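Ethylbenzene dehydrogenase alpha-subunit (Aromatoleum aromaticum, PDB 2IVF) is the large subunit of a molybdenum enzyme of the molybdopterin oxidoreductase family, carrying two pterin guanine dinucleotides, a molybdenum atom and an iron-sulfur cluster. Local coordinates at residues F320-L334 / L374-F386. Numbering follows the deposited sequence.
Sequences FDRQFVCEQTDLPLL and LKLDFMPALEGTF
L382 is the hub of this contact, its side chain meeting F320, R322, V325, C326 and P332. L382 CD1 reaches CE2 of the F320 ring (3.7 Å) and lies over one face of the R322 guanidinium. L382 CG rests on C326 SG (3.7 Å). On the other branch, L382 CD2 packs against P332 CB (3.8 Å).

Beside it, R322 grips E383 end-on with two nitrogens: R322 NH1 to E383 OE1 and R322 NH2 to E383 OE2, both 2.9 Å. Each oxygen uses its syn lone pair, and the guanidinium and carboxylate planes differ by just 25°, the geometry of a bidentate salt bridge. NH1 also donates to a water that in turn donates to P380 O, so that nitrogen serves two acceptors.

M379 bends at chi2 (-75°) and again at chi3 (-142°), which together bring M379 CE to 3.7 Å from Q323 CA. Farther along the helix, L376 CD1 fits against C326 CB. L374 crosses the E327 side chain at about a right angle, with E327 CG 3.3 Å from L374 O, and its CD1 meets Q328 NE2 (3.8 Å); the E327 carboxylate itself pairs with K802.

Loop 374-384 thus lines one flank of helix 322-328 before entering strand 385-389, the contact's centre about 33 Å from that of the chain. F402 of helix 401-408 touches L382 and E383, F358 of strand 356-360 touches P332 and P380, and strand 395-400 lies between strands 334-336 and 385-389 in a three-stranded antiparallel sheet.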
ATOM      1  N   PHE A 320      29.872  22.919  14.061  1.00 23.27           N
ATOM      2  CA  PHE A 320      28.636  23.620  13.760  1.00 23.62           C
ATOM      3  C   PHE A 320      28.861  24.904  12.920  1.00 23.54           C
ATOM      4  O   PHE A 320      29.927  25.520  12.935  1.00 22.76           O
ATOM      5  CB  PHE A 320      27.823  23.898  15.051  1.00 24.52           C
ATOM      6  CG  PHE A 320      28.495  24.812  16.011  1.00 23.26           C
ATOM      7  CD1 PHE A 320      29.382  24.321  16.933  1.00 24.07           C
ATOM      8  CD2 PHE A 320      28.223  26.177  16.014  1.00 25.55           C
ATOM      9  CE1 PHE A 320      30.008  25.137  17.805  1.00 26.20           C
ATOM     10  CE2 PHE A 320      28.829  27.011  16.914  1.00 24.80           C
ATOM     11  CZ  PHE A 320      29.727  26.505  17.807  1.00 24.63           C
ATOM     12  N   ASP A 321      27.814  25.288  12.207  1.00 23.32           N
ATOM     13  CA  ASP A 321      27.812  26.455  11.353  1.00 23.87           C
ATOM     14  C   ASP A 321      27.463  27.626  12.275  1.00 23.93           C
ATOM     15  O   ASP A 321      26.296  27.923  12.552  1.00 22.61           O
ATOM     16  CB  ASP A 321      26.798  26.229  10.242  1.00 24.00           C
ATOM     17  CG  ASP A 321      26.778  27.323   9.183  1.00 24.53           C
ATOM     18  OD1 ASP A 321      27.212  28.463   9.418  1.00 25.11           O
ATOM     19  OD2 ASP A 321      26.243  27.018   8.088  1.00 28.62           O
ATOM     20  N   ARG A 322      28.499  28.275  12.778  1.00 24.33           N
ATOM     21  CA  ARG A 322      28.334  29.343  13.746  1.00 25.18           C
ATOM     22  C   ARG A 322      27.499  30.484  13.196  1.00 25.38           C
ATOM     23  O   ARG A 322      26.612  31.000  13.883  1.00 24.34           O
ATOM     24  CB  ARG A 322      29.700  29.877  14.189  1.00 24.88           C
ATOM     25  CG  ARG A 322      29.632  30.950  15.254  1.00 25.88           C
ATOM     26  CD  ARG A 322      31.034  31.368  15.750  1.00 29.50           C
ATOM     27  NE  ARG A 322      31.642  30.281  16.511  1.00 32.85           N
ATOM     28  CZ  ARG A 322      31.593  30.150  17.833  1.00 33.44           C
ATOM     29  NH1 ARG A 322      30.998  31.052  18.597  1.00 34.95           N
ATOM     30  NH2 ARG A 322      32.168  29.104  18.387  1.00 34.82           N
ATOM     31  N   GLN A 323      27.780  30.884  11.964  1.00 26.32           N
ATOM     32  CA  GLN A 323      27.086  32.029  11.364  1.00 26.91           C
ATOM     33  C   GLN A 323      25.575  31.791  11.233  1.00 25.97           C
ATOM     34  O   GLN A 323      24.759  32.636  11.577  1.00 26.58           O
ATOM     35  CB  GLN A 323      27.725  32.316  10.016  1.00 27.32           C
ATOM     36  CG  GLN A 323      27.372  33.651   9.400  1.00 30.15           C
ATOM     37  CD  GLN A 323      28.470  34.143   8.459  1.00 33.68           C
ATOM     38  OE1 GLN A 323      29.588  33.582   8.418  1.00 41.31           O
ATOM     39  NE2 GLN A 323      28.160  35.185   7.696  1.00 40.88           N
ATOM     40  N   PHE A 324      25.220  30.617  10.752  1.00 24.88           N
ATOM     41  CA  PHE A 324      23.837  30.210  10.547  1.00 24.35           C
ATOM     42  C   PHE A 324      23.119  30.172  11.874  1.00 23.19           C
ATOM     43  O   PHE A 324      21.989  30.662  11.997  1.00 22.99           O
ATOM     44  CB  PHE A 324      23.813  28.821   9.894  1.00 24.20           C
ATOM     45  CG  PHE A 324      22.435  28.321   9.518  1.00 24.83           C
ATOM     46  CD1 PHE A 324      21.599  27.715  10.455  1.00 24.02           C
ATOM     47  CD2 PHE A 324      21.990  28.422   8.202  1.00 25.61           C
ATOM     48  CE1 PHE A 324      20.334  27.247  10.110  1.00 24.54           C
ATOM     49  CE2 PHE A 324      20.730  27.934   7.836  1.00 26.26           C
ATOM     50  CZ  PHE A 324      19.904  27.341   8.781  1.00 25.59           C
ATOM     51  N   VAL A 325      23.759  29.566  12.873  1.00 22.20           N
ATOM     52  CA  VAL A 325      23.172  29.481  14.214  1.00 22.38           C
ATOM     53  C   VAL A 325      22.912  30.873  14.792  1.00 22.10           C
ATOM     54  O   VAL A 325      21.845  31.179  15.314  1.00 22.84           O
ATOM     55  CB  VAL A 325      24.072  28.613  15.107  1.00 22.81           C
ATOM     56  CG1 VAL A 325      24.050  29.021  16.569  1.00 23.07           C
ATOM     57  CG2 VAL A 325      23.699  27.146  14.911  1.00 23.25           C
ATOM     58  N   CYS A 326      23.886  31.733  14.643  1.00 21.69           N
ATOM     59  CA  CYS A 326      23.804  33.084  15.166  1.00 21.64           C
ATOM     60  C   CYS A 326      22.751  33.903  14.475  1.00 21.14           C
ATOM     61  O   CYS A 326      22.153  34.780  15.065  1.00 21.61           O
ATOM     62  CB  CYS A 326      25.168  33.736  15.043  1.00 21.09           C
ATOM     63  SG  CYS A 326      26.280  33.182  16.339  1.00 22.36           S
ATOM     64  N   GLU A 327      22.487  33.598  13.223  1.00 21.86           N
ATOM     65  CA  GLU A 327      21.530  34.400  12.457  1.00 21.70           C
ATOM     66  C   GLU A 327      20.108  33.869  12.597  1.00 21.30           C
ATOM     67  O   GLU A 327      19.163  34.653  12.798  1.00 21.51           O
ATOM     68  CB  GLU A 327      21.998  34.435  10.996  1.00 21.76           C
ATOM     69  CG  GLU A 327      21.037  34.919   9.952  1.00 22.72           C
ATOM     70  CD  GLU A 327      21.606  34.649   8.561  1.00 23.98           C
ATOM     71  OE1 GLU A 327      22.542  35.393   8.168  1.00 26.52           O
ATOM     72  OE2 GLU A 327      21.145  33.684   7.895  1.00 29.58           O
ATOM     73  N   GLN A 328      19.956  32.552  12.509  1.00 20.39           N
ATOM     74  CA  GLN A 328      18.683  31.932  12.259  1.00 20.59           C
ATOM     75  C   GLN A 328      17.930  31.567  13.511  1.00 19.82           C
ATOM     76  O   GLN A 328      16.734  31.345  13.441  1.00 18.76           O
ATOM     77  CB  GLN A 328      18.846  30.657  11.410  1.00 21.23           C
ATOM     78  CG  GLN A 328      19.348  30.848   9.993  1.00 22.37           C
ATOM     79  CD  GLN A 328      18.274  31.415   9.081  1.00 23.00           C
ATOM     80  OE1 GLN A 328      17.175  30.880   9.010  1.00 20.98           O
ATOM     81  NE2 GLN A 328      18.577  32.519   8.410  1.00 24.01           N
ATOM     82  N   THR A 329      18.621  31.496  14.648  1.00 20.12           N
ATOM     83  CA  THR A 329      18.064  30.845  15.825  1.00 20.16           C
ATOM     84  C   THR A 329      18.210  31.669  17.085  1.00 19.34           C
ATOM     85  O   THR A 329      18.821  32.729  17.082  1.00 18.47           O
ATOM     86  CB  THR A 329      18.735  29.488  16.111  1.00 19.79           C
ATOM     87  OG1 THR A 329      19.993  29.741  16.747  1.00 20.59           O
ATOM     88  CG2 THR A 329      18.922  28.657  14.838  1.00 19.30           C
ATOM     89  N   ASP A 330      17.604  31.149  18.153  1.00 19.15           N
ATOM     90  CA  ASP A 330      17.653  31.780  19.444  1.00 20.22           C
ATOM     91  C   ASP A 330      18.906  31.381  20.202  1.00 20.43           C
ATOM     92  O   ASP A 330      19.103  31.849  21.309  1.00 19.50           O
ATOM     93  CB  ASP A 330      16.384  31.502  20.257  1.00 20.08           C
ATOM     94  CG  ASP A 330      16.221  30.050  20.670  1.00 21.26           C
ATOM     95  OD1 ASP A 330      16.828  29.157  20.023  1.00 21.61           O
ATOM     96  OD2 ASP A 330      15.462  29.811  21.655  1.00 18.03           O
ATOM     97  N   LEU A 331      19.770  30.553  19.603  1.00 20.01           N
ATOM     98  CA  LEU A 331      20.956  30.094  20.322  1.00 21.22           C
ATOM     99  C   LEU A 331      21.835  31.232  20.869  1.00 21.26           C
ATOM    100  O   LEU A 331      22.404  31.101  21.939  1.00 21.24           O
ATOM    101  CB  LEU A 331      21.782  29.074  19.502  1.00 21.32           C
ATOM    102  CG  LEU A 331      21.138  27.742  19.091  1.00 24.34           C
ATOM    103  CD1 LEU A 331      22.258  26.746  18.771  1.00 27.31           C
ATOM    104  CD2 LEU A 331      20.189  27.187  20.097  1.00 26.89           C
ATOM    105  N   PRO A 332      21.992  32.349  20.131  1.00 21.93           N
ATOM    106  CA  PRO A 332      22.725  33.469  20.750  1.00 20.80           C
ATOM    107  C   PRO A 332      21.909  34.426  21.631  1.00 20.15           C
ATOM    108  O   PRO A 332      22.474  35.383  22.124  1.00 20.41           O
ATOM    109  CB  PRO A 332      23.246  34.235  19.532  1.00 21.38           C
ATOM    110  CG  PRO A 332      22.195  34.039  18.539  1.00 20.99           C
ATOM    111  CD  PRO A 332      21.707  32.622  18.703  1.00 21.74           C
ATOM    112  N   LEU A 333      20.611  34.204  21.825  1.00 19.99           N
ATOM    113  CA  LEU A 333      19.837  35.161  22.616  1.00 19.86           C
ATOM    114  C   LEU A 333      20.103  34.902  24.083  1.00 20.18           C
ATOM    115  O   LEU A 333      20.286  33.749  24.497  1.00 19.84           O
ATOM    116  CB  LEU A 333      18.344  35.089  22.328  1.00 20.12           C
ATOM    117  CG  LEU A 333      17.920  35.537  20.923  1.00 20.67           C
ATOM    118  CD1 LEU A 333      16.425  35.378  20.736  1.00 19.17           C
ATOM    119  CD2 LEU A 333      18.316  37.004  20.630  1.00 17.57           C
ATOM    120  N   LEU A 334      20.110  35.982  24.846  1.00 20.04           N
ATOM    121  CA  LEU A 334      20.451  35.928  26.257  1.00 21.10           C
ATOM    122  C   LEU A 334      19.260  35.606  27.143  1.00 21.70           C
ATOM    123  O   LEU A 334      18.139  36.098  26.942  1.00 22.38           O
ATOM    124  CB  LEU A 334      21.054  37.236  26.684  1.00 21.01           C
ATOM    125  CG  LEU A 334      22.390  37.634  26.062  1.00 22.20           C
ATOM    126  CD1 LEU A 334      22.701  39.088  26.526  1.00 18.06           C
ATOM    127  CD2 LEU A 334      23.505  36.674  26.492  1.00 23.33           C
ATOM    128  N   LEU A 374      16.655  38.943  10.403  1.00 20.85           N
ATOM    129  CA  LEU A 374      17.643  38.036  10.956  1.00 22.31           C
ATOM    130  C   LEU A 374      19.048  38.434  10.536  1.00 22.91           C
ATOM    131  O   LEU A 374      20.021  37.838  10.966  1.00 22.28           O
ATOM    132  CB  LEU A 374      17.385  36.608  10.481  1.00 22.60           C
ATOM    133  CG  LEU A 374      16.028  35.972  10.788  1.00 23.83           C
ATOM    134  CD1 LEU A 374      15.944  34.615  10.081  1.00 23.69           C
ATOM    135  CD2 LEU A 374      15.804  35.824  12.292  1.00 25.01           C
ATOM    136  N   LYS A 375      19.149  39.441   9.677  1.00 24.34           N
ATOM    137  CA  LYS A 375      20.419  39.846   9.141  1.00 24.30           C
ATOM    138  C   LYS A 375      21.287  40.393  10.276  1.00 24.63           C
ATOM    139  O   LYS A 375      20.819  41.193  11.097  1.00 24.54           O
ATOM    140  CB  LYS A 375      20.185  40.885   8.045  1.00 24.42           C
ATOM    141  CG  LYS A 375      21.424  41.255   7.286  1.00 24.97           C
ATOM    142  CD  LYS A 375      21.127  42.253   6.190  1.00 27.54           C
ATOM    143  CE  LYS A 375      22.416  42.624   5.471  1.00 29.80           C
ATOM    144  NZ  LYS A 375      22.887  41.410   4.780  1.00 33.93           N
ATOM    145  N   LEU A 376      22.543  39.969  10.307  1.00 24.38           N
ATOM    146  CA  LEU A 376      23.466  40.341  11.349  1.00 25.60           C
ATOM    147  C   LEU A 376      24.461  41.352  10.804  1.00 26.49           C
ATOM    148  O   LEU A 376      24.948  41.218   9.678  1.00 26.79           O
ATOM    149  CB  LEU A 376      24.242  39.106  11.838  1.00 25.09           C
ATOM    150  CG  LEU A 376      23.462  38.005  12.564  1.00 25.19           C
ATOM    151  CD1 LEU A 376      24.375  36.849  12.900  1.00 25.37           C
ATOM    152  CD2 LEU A 376      22.762  38.502  13.819  1.00 24.09           C
ATOM    153  N   ASP A 377      24.791  42.330  11.621  1.00 28.43           N
ATOM    154  CA  ASP A 377      25.856  43.261  11.266  1.00 29.22           C
ATOM    155  C   ASP A 377      27.073  43.069  12.182  1.00 29.46           C
ATOM    156  O   ASP A 377      28.000  43.870  12.154  1.00 30.07           O
ATOM    157  CB  ASP A 377      25.332  44.690  11.218  1.00 30.06           C
ATOM    158  CG  ASP A 377      24.789  45.174  12.537  1.00 32.73           C
ATOM    159  OD1 ASP A 377      24.853  44.438  13.534  1.00 36.64           O
ATOM    160  OD2 ASP A 377      24.298  46.323  12.575  1.00 40.32           O
ATOM    161  N   PHE A 378      27.051  41.996  12.976  1.00 29.63           N
ATOM    162  CA  PHE A 378      28.193  41.576  13.786  1.00 30.04           C
ATOM    163  C   PHE A 378      27.944  40.153  14.227  1.00 30.40           C
ATOM    164  O   PHE A 378      26.829  39.679  14.115  1.00 31.01           O
ATOM    165  CB  PHE A 378      28.336  42.467  15.013  1.00 31.02           C
ATOM    166  CG  PHE A 378      27.382  42.139  16.111  1.00 31.04           C
ATOM    167  CD1 PHE A 378      26.088  42.584  16.068  1.00 33.26           C
ATOM    168  CD2 PHE A 378      27.777  41.382  17.183  1.00 32.77           C
ATOM    169  CE1 PHE A 378      25.199  42.270  17.075  1.00 34.40           C
ATOM    170  CE2 PHE A 378      26.897  41.081  18.194  1.00 33.56           C
ATOM    171  CZ  PHE A 378      25.612  41.520  18.140  1.00 32.95           C
ATOM    172  N   MET A 379      28.949  39.473  14.757  1.00 30.22           N
ATOM    173  CA  MET A 379      28.762  38.110  15.237  1.00 30.35           C
ATOM    174  C   MET A 379      28.408  38.099  16.720  1.00 29.29           C
ATOM    175  O   MET A 379      29.236  38.437  17.553  1.00 29.32           O
ATOM    176  CB  MET A 379      30.016  37.276  15.028  1.00 32.11           C
ATOM    177  CG  MET A 379      30.037  36.499  13.730  1.00 36.60           C
ATOM    178  SD  MET A 379      28.962  35.051  13.780  1.00 43.56           S
ATOM    179  CE  MET A 379      29.956  33.879  12.839  1.00 39.61           C
ATOM    180  N   PRO A 380      27.179  37.676  17.059  1.00 28.32           N
ATOM    181  CA  PRO A 380      26.807  37.552  18.468  1.00 27.89           C
ATOM    182  C   PRO A 380      27.658  36.529  19.195  1.00 27.14           C
ATOM    183  O   PRO A 380      28.127  35.579  18.582  1.00 26.25           O
ATOM    184  CB  PRO A 380      25.348  37.069  18.412  1.00 27.71           C
ATOM    185  CG  PRO A 380      24.887  37.352  17.033  1.00 27.93           C
ATOM    186  CD  PRO A 380      26.076  37.324  16.158  1.00 27.92           C
ATOM    187  N   ALA A 381      27.815  36.706  20.499  1.00 26.84           N
ATOM    188  CA  ALA A 381      28.431  35.691  21.360  1.00 27.36           C
ATOM    189  C   ALA A 381      27.596  34.429  21.331  1.00 27.73           C
ATOM    190  O   ALA A 381      26.368  34.498  21.196  1.00 28.11           O
ATOM    191  CB  ALA A 381      28.537  36.196  22.819  1.00 26.75           C
ATOM    192  N   LEU A 382      28.260  33.284  21.440  1.00 28.07           N
ATOM    193  CA  LEU A 382      27.587  32.017  21.700  1.00 28.80           C
ATOM    194  C   LEU A 382      28.067  31.520  23.050  1.00 29.46           C
ATOM    195  O   LEU A 382      27.291  31.439  24.012  1.00 29.58           O
ATOM    196  CB  LEU A 382      27.885  30.991  20.609  1.00 28.61           C
ATOM    197  CG  LEU A 382      27.060  31.155  19.333  1.00 27.44           C
ATOM    198  CD1 LEU A 382      27.372  30.030  18.397  1.00 28.49           C
ATOM    199  CD2 LEU A 382      25.544  31.213  19.607  1.00 27.27           C
ATOM    200  N   GLU A 383      29.355  31.213  23.139  1.00 29.91           N
ATOM    201  CA  GLU A 383      29.899  30.705  24.383  1.00 31.28           C
ATOM    202  C   GLU A 383      30.015  31.838  25.389  1.00 32.06           C
ATOM    203  O   GLU A 383      30.347  32.969  25.035  1.00 33.11           O
ATOM    204  CB  GLU A 383      31.261  30.035  24.152  1.00 31.63           C
ATOM    205  CG  GLU A 383      31.199  28.743  23.263  1.00 32.02           C
ATOM    206  CD  GLU A 383      31.265  29.026  21.771  1.00 32.01           C
ATOM    207  OE1 GLU A 383      31.180  30.216  21.400  1.00 32.78           O
ATOM    208  OE2 GLU A 383      31.401  28.049  20.961  1.00 36.03           O
ATOM    209  N   GLY A 384      29.733  31.549  26.653  1.00 32.76           N
ATOM    210  CA  GLY A 384      30.049  32.490  27.713  1.00 32.95           C
ATOM    211  C   GLY A 384      28.952  32.754  28.722  1.00 33.47           C
ATOM    212  O   GLY A 384      27.768  32.498  28.500  1.00 34.75           O
ATOM    213  N   THR A 385      29.367  33.275  29.856  1.00 34.58           N
ATOM    214  CA  THR A 385      28.418  33.778  30.816  1.00 34.75           C
ATOM    215  C   THR A 385      28.800  35.215  31.073  1.00 34.75           C
ATOM    216  O   THR A 385      29.971  35.538  31.214  1.00 34.91           O
ATOM    217  CB  THR A 385      28.376  32.908  32.090  1.00 34.94           C
ATOM    218  OG1 THR A 385      28.097  31.546  31.707  1.00 35.21           O
ATOM    219  CG2 THR A 385      27.266  33.382  32.998  1.00 34.47           C
ATOM    220  N   PHE A 386      27.792  36.074  31.069  1.00 34.61           N
ATOM    221  CA  PHE A 386      27.987  37.500  31.063  1.00 34.75           C
ATOM    222  C   PHE A 386      27.105  38.094  32.147  1.00 34.76           C
ATOM    223  O   PHE A 386      26.448  37.369  32.900  1.00 33.91           O
ATOM    224  CB  PHE A 386      27.609  38.075  29.690  1.00 34.94           C
ATOM    225  CG  PHE A 386      28.288  37.393  28.530  1.00 34.53           C
ATOM    226  CD1 PHE A 386      29.562  37.783  28.127  1.00 35.16           C
ATOM    227  CD2 PHE A 386      27.651  36.378  27.840  1.00 35.33           C
ATOM    228  CE1 PHE A 386      30.194  37.170  27.060  1.00 34.71           C
ATOM    229  CE2 PHE A 386      28.273  35.750  26.771  1.00 34.80           C
ATOM    230  CZ  PHE A 386      29.557  36.142  26.382  1.00 34.89           C
TER
HETATM  231  O   HOH W   1      30.069  33.988  18.145  1.00 40.55           O
HETATM  232  O   HOH W   2      19.551  37.299  13.729  1.00 22.96           O
HETATM  233  O   HOH W   3      23.228  37.928   8.262  1.00 30.05           O
HETATM  234  O   HOH W   4      24.889  36.529  21.809  1.00 22.34           O